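Local coordinates for protein putative cytochrome P450 154A1 (Streptomyces coelicolor, PDB 1ODO) that is a putative cytochrome P450 that holds a protoporphyrin IX haem and binds 4-phenyl-1H-imidazole directly through the haem iron, at residues A[116-121]-A[150-155]; A[173-178]-A[393-398]; A[190-195]-A[235-240]. All blocks are in the same frame, centred on the assembly; numbering follows the deposited sequence.

Contact 1 (A[116-121]-A[150-155]); sequences PAVEAM and IAVIGH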
# COMPACT_ATOMS: atom_id res chain seq x y z
N PRO A 116 -8.88 17.54 -11.81
CA PRO A 116 -8.13 18.54 -12.57
C PRO A 116 -6.72 18.77 -12.04
O PRO A 116 -5.76 18.84 -12.81
CB PRO A 116 -9.00 19.79 -12.44
CG PRO A 116 -10.38 19.22 -12.36
CD PRO A 116 -10.18 18.07 -11.39
N ALA A 117 -6.59 18.87 -10.72
CA ALA A 117 -5.28 19.08 -10.12
C ALA A 117 -4.37 17.88 -10.36
O ALA A 117 -3.20 18.05 -10.70
CB ALA A 117 -5.43 19.34 -8.61
N VAL A 118 -4.89 16.68 -10.17
CA VAL A 118 -4.09 15.48 -10.38
C VAL A 118 -3.68 15.35 -11.85
O VAL A 118 -2.54 15.01 -12.15
CB VAL A 118 -4.84 14.21 -9.90
CG1 VAL A 118 -3.98 12.97 -10.14
CG2 VAL A 118 -5.17 14.34 -8.42
N GLU A 119 -4.61 15.62 -12.76
CA GLU A 119 -4.30 15.52 -14.18
C GLU A 119 -3.15 16.46 -14.51
O GLU A 119 -2.25 16.12 -15.28
CB GLU A 119 -5.52 15.86 -15.04
CG GLU A 119 -6.66 14.88 -14.92
CD GLU A 119 -7.65 15.00 -16.07
OE1 GLU A 119 -7.23 14.78 -17.23
OE2 GLU A 119 -8.84 15.30 -15.81
N ALA A 120 -3.19 17.66 -13.93
CA ALA A 120 -2.15 18.66 -14.17
C ALA A 120 -0.80 18.13 -13.69
O ALA A 120 0.21 18.28 -14.38
CB ALA A 120 -2.50 19.96 -13.44
N MET A 121 -0.79 17.52 -12.51
CA MET A 121 0.45 16.97 -11.96
C MET A 121 0.98 15.88 -12.88
O MET A 121 2.19 15.80 -13.14
CB MET A 121 0.19 16.39 -10.57
CG MET A 121 -0.12 17.42 -9.51
SD MET A 121 -0.66 16.65 -7.96
CE MET A 121 -1.81 17.87 -7.33
N ILE A 150 3.60 11.58 -4.43
CA ILE A 150 4.13 12.56 -3.49
C ILE A 150 3.50 13.93 -3.75
O ILE A 150 3.13 14.64 -2.81
CB ILE A 150 5.68 12.66 -3.61
CG1 ILE A 150 6.30 11.37 -3.06
CG2 ILE A 150 6.20 13.87 -2.85
CD1 ILE A 150 7.81 11.29 -3.20
N ALA A 151 3.36 14.29 -5.02
CA ALA A 151 2.77 15.57 -5.39
C ALA A 151 1.30 15.61 -4.97
O ALA A 151 0.81 16.63 -4.49
CB ALA A 151 2.89 15.79 -6.89
N VAL A 152 0.61 14.49 -5.14
CA VAL A 152 -0.80 14.41 -4.78
C VAL A 152 -1.02 14.49 -3.27
O VAL A 152 -1.84 15.29 -2.79
CB VAL A 152 -1.44 13.10 -5.30
CG1 VAL A 152 -2.88 12.99 -4.83
CG2 VAL A 152 -1.38 13.07 -6.83
N ILE A 153 -0.29 13.68 -2.51
CA ILE A 153 -0.44 13.70 -1.07
C ILE A 153 0.03 15.03 -0.49
O ILE A 153 -0.52 15.51 0.50
CB ILE A 153 0.33 12.53 -0.40
CG1 ILE A 153 -0.19 12.31 1.02
CG2 ILE A 153 1.83 12.82 -0.38
CD1 ILE A 153 -1.64 11.88 1.07
N GLY A 154 1.05 15.63 -1.11
CA GLY A 154 1.56 16.90 -0.63
C GLY A 154 0.49 17.98 -0.76
O GLY A 154 0.34 18.82 0.13
N HIS A 155 -0.23 17.95 -1.87
CA HIS A 155 -1.29 18.91 -2.13
C HIS A 155 -2.47 18.69 -1.19
O HIS A 155 -3.00 19.63 -0.60
CB HIS A 155 -1.74 18.79 -3.59
CG HIS A 155 -2.99 19.54 -3.91
ND1 HIS A 155 -4.25 18.98 -3.79
CD2 HIS A 155 -3.18 20.80 -4.36
CE1 HIS A 155 -5.16 19.87 -4.14
NE2 HIS A 155 -4.54 20.98 -4.49

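Contact 2 (A[173-178]-A[393-398]); sequences GVFDTT and LISNGH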
# COMPACT_ATOMS: atom_id res chain seq x y z
N GLY A 173 11.94 3.42 4.69
CA GLY A 173 12.36 2.62 5.83
C GLY A 173 11.22 1.88 6.50
O GLY A 173 11.40 0.77 7.01
N VAL A 174 10.04 2.49 6.53
CA VAL A 174 8.87 1.87 7.15
C VAL A 174 8.54 0.53 6.49
O VAL A 174 8.07 -0.40 7.15
CB VAL A 174 7.64 2.80 7.10
CG1 VAL A 174 6.40 2.06 7.59
CG2 VAL A 174 7.89 4.03 7.97
N PHE A 175 8.78 0.44 5.19
CA PHE A 175 8.50 -0.79 4.45
C PHE A 175 9.72 -1.70 4.28
O PHE A 175 9.61 -2.79 3.72
CB PHE A 175 7.91 -0.48 3.08
CG PHE A 175 6.50 0.05 3.14
CD1 PHE A 175 6.25 1.37 3.48
CD2 PHE A 175 5.42 -0.79 2.88
CE1 PHE A 175 4.95 1.86 3.57
CE2 PHE A 175 4.11 -0.32 2.97
CZ PHE A 175 3.88 1.01 3.31
N ASP A 176 10.88 -1.25 4.75
CA ASP A 176 12.11 -2.04 4.64
C ASP A 176 12.13 -3.11 5.72
O ASP A 176 12.58 -2.87 6.84
CB ASP A 176 13.33 -1.14 4.80
CG ASP A 176 14.62 -1.85 4.47
OD1 ASP A 176 14.63 -3.10 4.52
OD2 ASP A 176 15.62 -1.17 4.19
N THR A 177 11.66 -4.31 5.39
CA THR A 177 11.63 -5.40 6.35
C THR A 177 12.97 -6.11 6.58
O THR A 177 13.01 -7.15 7.23
CB THR A 177 10.54 -6.43 5.98
OG1 THR A 177 10.71 -6.84 4.62
CG2 THR A 177 9.15 -5.82 6.14
N THR A 178 14.05 -5.55 6.03
CA THR A 178 15.37 -6.16 6.20
C THR A 178 16.11 -5.46 7.35
O THR A 178 17.17 -5.91 7.78
CB THR A 178 16.24 -6.05 4.92
OG1 THR A 178 16.60 -4.67 4.68
CG2 THR A 178 15.47 -6.58 3.70
N LEU A 393 8.94 -7.65 2.45
CA LEU A 393 7.99 -8.75 2.57
C LEU A 393 6.60 -8.13 2.39
O LEU A 393 5.63 -8.82 2.09
CB LEU A 393 8.11 -9.38 3.96
CG LEU A 393 7.06 -10.39 4.42
CD1 LEU A 393 7.07 -11.61 3.49
CD2 LEU A 393 7.37 -10.82 5.85
N ILE A 394 6.52 -6.81 2.55
CA ILE A 394 5.26 -6.09 2.41
C ILE A 394 5.09 -5.44 1.03
O ILE A 394 4.14 -5.75 0.31
CB ILE A 394 5.13 -5.00 3.51
CG1 ILE A 394 5.21 -5.66 4.89
CG2 ILE A 394 3.81 -4.25 3.36
CD1 ILE A 394 5.19 -4.69 6.05
N SER A 395 6.00 -4.54 0.67
CA SER A 395 5.92 -3.86 -0.63
C SER A 395 6.23 -4.78 -1.80
O SER A 395 7.17 -5.58 -1.75
CB SER A 395 6.87 -2.67 -0.66
OG SER A 395 6.46 -1.68 0.27
N ASN A 396 5.45 -4.64 -2.88
CA ASN A 396 5.62 -5.44 -4.08
C ASN A 396 5.90 -4.55 -5.30
O ASN A 396 4.98 -4.02 -5.92
CB ASN A 396 4.37 -6.29 -4.31
CG ASN A 396 4.44 -7.12 -5.59
OD1 ASN A 396 5.51 -7.52 -6.03
ND2 ASN A 396 3.27 -7.40 -6.18
N GLY A 397 7.18 -4.37 -5.62
CA GLY A 397 7.54 -3.54 -6.75
C GLY A 397 8.95 -3.87 -7.22
O GLY A 397 9.62 -4.72 -6.64
N HIS A 398 9.39 -3.21 -8.29
CA HIS A 398 10.72 -3.43 -8.83
C HIS A 398 11.64 -2.34 -8.29
O HIS A 398 11.20 -1.21 -8.08
CB HIS A 398 10.72 -3.37 -10.36
CG HIS A 398 9.85 -4.41 -11.01
ND1 HIS A 398 8.51 -4.20 -11.29
CD2 HIS A 398 10.13 -5.67 -11.42
CE1 HIS A 398 8.01 -5.29 -11.84
NE2 HIS A 398 8.96 -6.19 -11.93

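Contact 3 (A[190-195]-A[235-240]); sequences RLYEVL and TLLLMI. With PIM (4-phenyl-1H-imidazole), chain C; HEM (protoporphyrin IX containing Fe), chain B.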
# COMPACT_ATOMS: atom_id res chain seq x y z
N ARG A 190 13.52 9.17 13.43
CA ARG A 190 13.76 10.22 12.44
C ARG A 190 12.45 10.67 11.80
O ARG A 190 12.26 11.85 11.51
CB ARG A 190 14.72 9.72 11.36
CG ARG A 190 16.14 9.56 11.87
CD ARG A 190 16.95 8.62 10.98
NE ARG A 190 18.24 8.31 11.59
CZ ARG A 190 18.90 7.18 11.40
NH1 ARG A 190 18.40 6.24 10.60
NH2 ARG A 190 20.07 6.98 12.00
N LEU A 191 11.55 9.71 11.59
CA LEU A 191 10.26 10.01 10.98
C LEU A 191 9.40 10.88 11.91
O LEU A 191 8.78 11.85 11.46
CB LEU A 191 9.53 8.71 10.64
CG LEU A 191 8.14 8.78 9.99
CD1 LEU A 191 8.15 9.72 8.80
CD2 LEU A 191 7.73 7.38 9.56
N TYR A 192 9.36 10.54 13.19
CA TYR A 192 8.56 11.32 14.13
C TYR A 192 9.13 12.73 14.23
O TYR A 192 8.40 13.69 14.45
CB TYR A 192 8.55 10.67 15.52
CG TYR A 192 7.46 9.63 15.67
CD1 TYR A 192 7.77 8.31 15.99
CD2 TYR A 192 6.12 9.97 15.49
CE1 TYR A 192 6.77 7.35 16.14
CE2 TYR A 192 5.11 9.02 15.62
CZ TYR A 192 5.44 7.71 15.95
OH TYR A 192 4.45 6.77 16.09
N GLU A 193 10.44 12.84 14.05
CA GLU A 193 11.10 14.13 14.11
C GLU A 193 10.61 15.04 12.98
O GLU A 193 10.20 16.17 13.23
CB GLU A 193 12.62 13.95 14.04
CG GLU A 193 13.41 15.25 14.09
CD GLU A 193 14.90 15.00 14.26
OE1 GLU A 193 15.48 14.28 13.42
OE2 GLU A 193 15.48 15.52 15.23
N VAL A 194 10.64 14.55 11.74
CA VAL A 194 10.18 15.39 10.63
C VAL A 194 8.67 15.61 10.71
O VAL A 194 8.17 16.61 10.19
CB VAL A 194 10.54 14.79 9.24
CG1 VAL A 194 12.04 14.95 8.99
CG2 VAL A 194 10.15 13.32 9.17
N LEU A 195 7.96 14.70 11.36
CA LEU A 195 6.51 14.84 11.49
C LEU A 195 6.24 15.95 12.49
O LEU A 195 5.38 16.81 12.26
CB LEU A 195 5.88 13.53 11.98
CG LEU A 195 5.73 12.43 10.91
CD1 LEU A 195 5.26 11.14 11.56
CD2 LEU A 195 4.75 12.89 9.84
N THR A 235 -1.59 9.74 13.05
CA THR A 235 -2.52 9.78 11.93
C THR A 235 -1.77 10.42 10.76
O THR A 235 -1.91 10.01 9.61
CB THR A 235 -3.79 10.58 12.26
OG1 THR A 235 -4.52 9.90 13.28
CG2 THR A 235 -4.67 10.73 11.02
N LEU A 236 -0.95 11.43 11.07
CA LEU A 236 -0.19 12.09 10.02
C LEU A 236 0.84 11.11 9.45
O LEU A 236 1.09 11.09 8.25
CB LEU A 236 0.52 13.33 10.56
CG LEU A 236 -0.40 14.52 10.87
CD1 LEU A 236 0.43 15.67 11.43
CD2 LEU A 236 -1.13 14.95 9.60
N LEU A 237 1.43 10.30 10.32
CA LEU A 237 2.42 9.32 9.89
C LEU A 237 1.77 8.38 8.88
O LEU A 237 2.33 8.10 7.82
CB LEU A 237 2.94 8.53 11.10
CG LEU A 237 4.06 7.51 10.86
CD1 LEU A 237 4.81 7.27 12.16
CD2 LEU A 237 3.49 6.20 10.32
N LEU A 238 0.58 7.91 9.22
CA LEU A 238 -0.17 7.00 8.36
C LEU A 238 -0.50 7.61 7.00
O LEU A 238 -0.23 7.01 5.95
CB LEU A 238 -1.48 6.60 9.05
CG LEU A 238 -2.53 5.87 8.20
CD1 LEU A 238 -1.98 4.53 7.71
CD2 LEU A 238 -3.78 5.63 9.04
N MET A 239 -1.07 8.81 7.01
CA MET A 239 -1.43 9.48 5.76
C MET A 239 -0.24 9.82 4.88
O MET A 239 -0.30 9.65 3.66
CB MET A 239 -2.25 10.73 6.06
CG MET A 239 -3.48 10.47 6.93
SD MET A 239 -4.54 9.15 6.28
CE MET A 239 -4.96 9.86 4.71
N ILE A 240 0.83 10.32 5.48
CA ILE A 240 2.01 10.67 4.70
C ILE A 240 2.68 9.41 4.15
O ILE A 240 3.07 9.37 2.98
CB ILE A 240 3.02 11.47 5.56
CG1 ILE A 240 2.44 12.85 5.86
CG2 ILE A 240 4.36 11.58 4.83
CD1 ILE A 240 3.26 13.69 6.80
N1 PIM C . 0.02 2.44 2.91
C2 PIM C . -1.00 2.46 1.98
N3 PIM C . -2.08 2.37 2.58
C4 PIM C . -1.88 2.29 3.88
C5 PIM C . -0.56 2.33 4.12
C6 PIM C . 0.21 2.28 5.41
C7 PIM C . 1.49 2.93 5.46
C8 PIM C . 2.24 2.89 6.70
C9 PIM C . 1.68 2.20 7.81
C10 PIM C . 0.41 1.57 7.74
C11 PIM C . -0.30 1.63 6.51
CHA HEM B . -5.33 0.97 4.64
CHB HEM B . -4.72 5.46 3.02
CHC HEM B . -3.04 3.73 -1.17
CHD HEM B . -3.64 -0.74 0.47
C1A HEM B . -5.33 2.34 4.58
C2A HEM B . -5.77 3.25 5.64
C3A HEM B . -5.59 4.50 5.19
C4A HEM B . -5.05 4.42 3.84
CMA HEM B . -5.89 5.81 5.93
CAA HEM B . -6.32 2.79 7.00
CBA HEM B . -7.82 2.47 6.91
CGA HEM B . -8.48 1.99 8.20
O1A HEM B . -7.75 1.25 8.96
O2A HEM B . -9.64 2.32 8.43
C1B HEM B . -4.20 5.39 1.75
C2B HEM B . -3.86 6.55 0.94
C3B HEM B . -3.39 6.07 -0.25
C4B HEM B . -3.43 4.62 -0.18
CMB HEM B . -4.03 8.01 1.38
CAB HEM B . -2.88 6.85 -1.48
CBB HEM B . -3.96 7.69 -2.18
C1C HEM B . -3.07 2.35 -1.09
C2C HEM B . -2.63 1.45 -2.16
C3C HEM B . -2.79 0.19 -1.70
C4C HEM B . -3.33 0.30 -0.36
CMC HEM B . -2.09 1.95 -3.54
CAC HEM B . -2.49 -1.19 -2.36
CBC HEM B . -2.99 -1.39 -3.80
C1D HEM B . -4.14 -0.69 1.74
C2D HEM B . -4.43 -1.82 2.59
C3D HEM B . -4.90 -1.34 3.76
C4D HEM B . -4.91 0.10 3.65
CMD HEM B . -4.21 -3.29 2.18
CAD HEM B . -5.30 -2.19 4.98
CBD HEM B . -6.58 -3.03 4.89
CGD HEM B . -6.69 -3.79 6.19
O1D HEM B . -6.51 -5.02 6.18
O2D HEM B . -6.93 -3.11 7.22
NA HEM B . -4.91 3.08 3.50
NB HEM B . -3.92 4.22 1.05
NC HEM B . -3.50 1.62 -0.00
ND HEM B . -4.44 0.50 2.41
FE HEM B . -4.21 2.34 1.74

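Contact 1 (A[116-121]-A[150-155])
The His155 imidazole is met by the methyl end of Met121. CE of Met121 approaches the ring obliquely. It is 4.0 Å from His155 CG and 3.9 Å from His155 CB, so the contact is made at the root of the ring. The two side chains cross at about a right angle. The His155 ring is the only flat side-chain group in the interface.

Met121 carries most of the contact. Its CG stands anti to the carbonyl carbon, and a bend at chi3 (-148°) places CE beside His155. SD is 3.7 Å from Ala151 C, at the backbone of the facing helix. Two side chains of that helix touch the sulfur: Ala151 CB at 3.8 Å from Met121 SD and Val152 CG2 at 3.8 Å from the same SD. Val152 CG2 also meets Val118 CG1 at 4.2 Å, a looser pair one turn back.

The segments are parts of helices 108-131 and 147-157. Their axes approach to 10.2 Å and run roughly antiparallel, with 144° between their directions. In P450 nomenclature they correspond to helices D and E of the four-helix bundle that also includes the I-helix and the L-helix. Val118 and Val152 both reach helix 357-374, on Met362 and Leu366 and on Glu363 respectively. Ile150 and Ile153 touch Tyr244 of helix 229-244. The Val152 side chain is about 6 Å from the haem at nearest atoms.

No hydrogen bond crosses between the segments. His155 ND1 is buried by the contact and has no partner in the model. Methyl groups and a thioether therefore join these two bundle helices by dispersion contacts, with shape rather than polar pairing setting their fit.

Contact 2 (A[173-178]-A[393-398])
The backbones pass with Phe175 opposite Ser395 and Thr177 opposite Leu393, their CA atoms 6.5 Å and 6.2 Å apart, so the paired residues run in opposite directions. One hydrogen bond joins the segments. Leu393 N donates to Thr177 OG1 at 2.9 Å, with an angle of 153° at the hydrogen. The rotation of Thr177 (chi1 52°), with OG1 between its own backbone N and carbonyl carbon, carries that oxygen to Leu393 N. The same oxygen is hydrogen-bonded to Pro12 O, so the hydroxyl ties three parts of the chain together. Its methyl, CG2, lies 4.1 Å from Ile394 CD1, and these two side chains cross obliquely.

The segment 173-178 lies at the C-terminal part of helix 161-175, helix F in P450 nomenclature, and runs on into a turn. The segment 393-398 belongs to the loop between strands 379-380 and 402-404, which in P450s commonly reaches the distal pocket. Here the two come together beside the bound 4-phenyl-1H-imidazole, and Phe175 is part of that pocket.

Ile394 CG2 comes to the edge of the Phe175 ring, near its plane, 3.8 Å from CD2. The two side chains cross at about a right angle. Ser395 OG approaches the same ring obliquely; its 2.9 Å separation from Phe175 CD2 is doubtfully short. Trp81 packs edge-to-face with the Phe175 ring. Ser392 OG is hydrogen-bonded to Phe175 O and to the backbone N of Ile394 and of Ser395, which fastens the loop to the backbone of Phe175.

Contact 3 (A[190-195]-A[235-240])
Tyr192, which packs on Leu237, has its hydroxyl hydrogen-bonded to Asp234 OD1, just before the segment 235-240. The bond to Asp234 fastens the outer end of the phenol ring to the facing helix. Leu237 CD1 lies over one face of that ring, 4.2 Å from its centroid and 28° off the normal. This is a CH-pi contact, displaced toward CE2 and CZ.

Leu237 is the centre of the interface. With CG anti to the backbone N (chi1 -176°), Leu237 CG meets Leu191 CD2 at 3.9 Å. Leu195 CD1 comes to Leu237 CB at 3.5 Å. Both side chains cross Leu237 at about a right angle. Leu195 splits its methyls: CD2 turns to Ile240 CD1, also at 3.5 Å, tighter than usual for two carbons. Leu195 and Ile240 lie alongside each other, pointing opposite ways.

The segments belong to helices 181-204 and 229-244, helix G and the N-terminal half of the I-helix of the P450 fold. Their axes cross at 101°, 10.5 Å apart. Leu195 also touches Phe167 of helix 161-175.

Helix 229-244 sends other residues to the haem. The iron is bound by N3 of 4-phenyl-1H-imidazole at 2.3 Å. Leu238 CD1 touches C11 of this ligand's phenyl ring at 3.6 Å, and Leu238 CD2 packs on the haem methyl CMA. Met239 SD is 3.6 Å from the same CMA.

With no hydrogen bond between the segments, dispersion among leucine and isoleucine methyls holds the two helices together, while the bond of Tyr192 OH to Asp234 fixes the outer end of the ring that Leu237 packs against.

Overall arrangement
The three contacts lie in the mainly helical P450 fold that holds the haem. Contact 1 closes first along the chain. Contact 2 then joins residues 215 positions apart, and contact 3 is nested within that loop. The centres of contacts 1 and 2 lie about 24 Å apart. Those of contacts 1 and 3 are about 20 Å apart, and those of contacts 2 and 3 about 18 Å. Contact 3 touches both others: Ile153 CD1 packs on Met239 O, and Val174 CG2 packs on Leu191 CD2. Contacts 1 and 2 do not touch. Helix 229-244 therefore links the bundle of contact 1 to the ligand pocket, whose walls include Phe175 from contact 2 and Leu238 from contact 3.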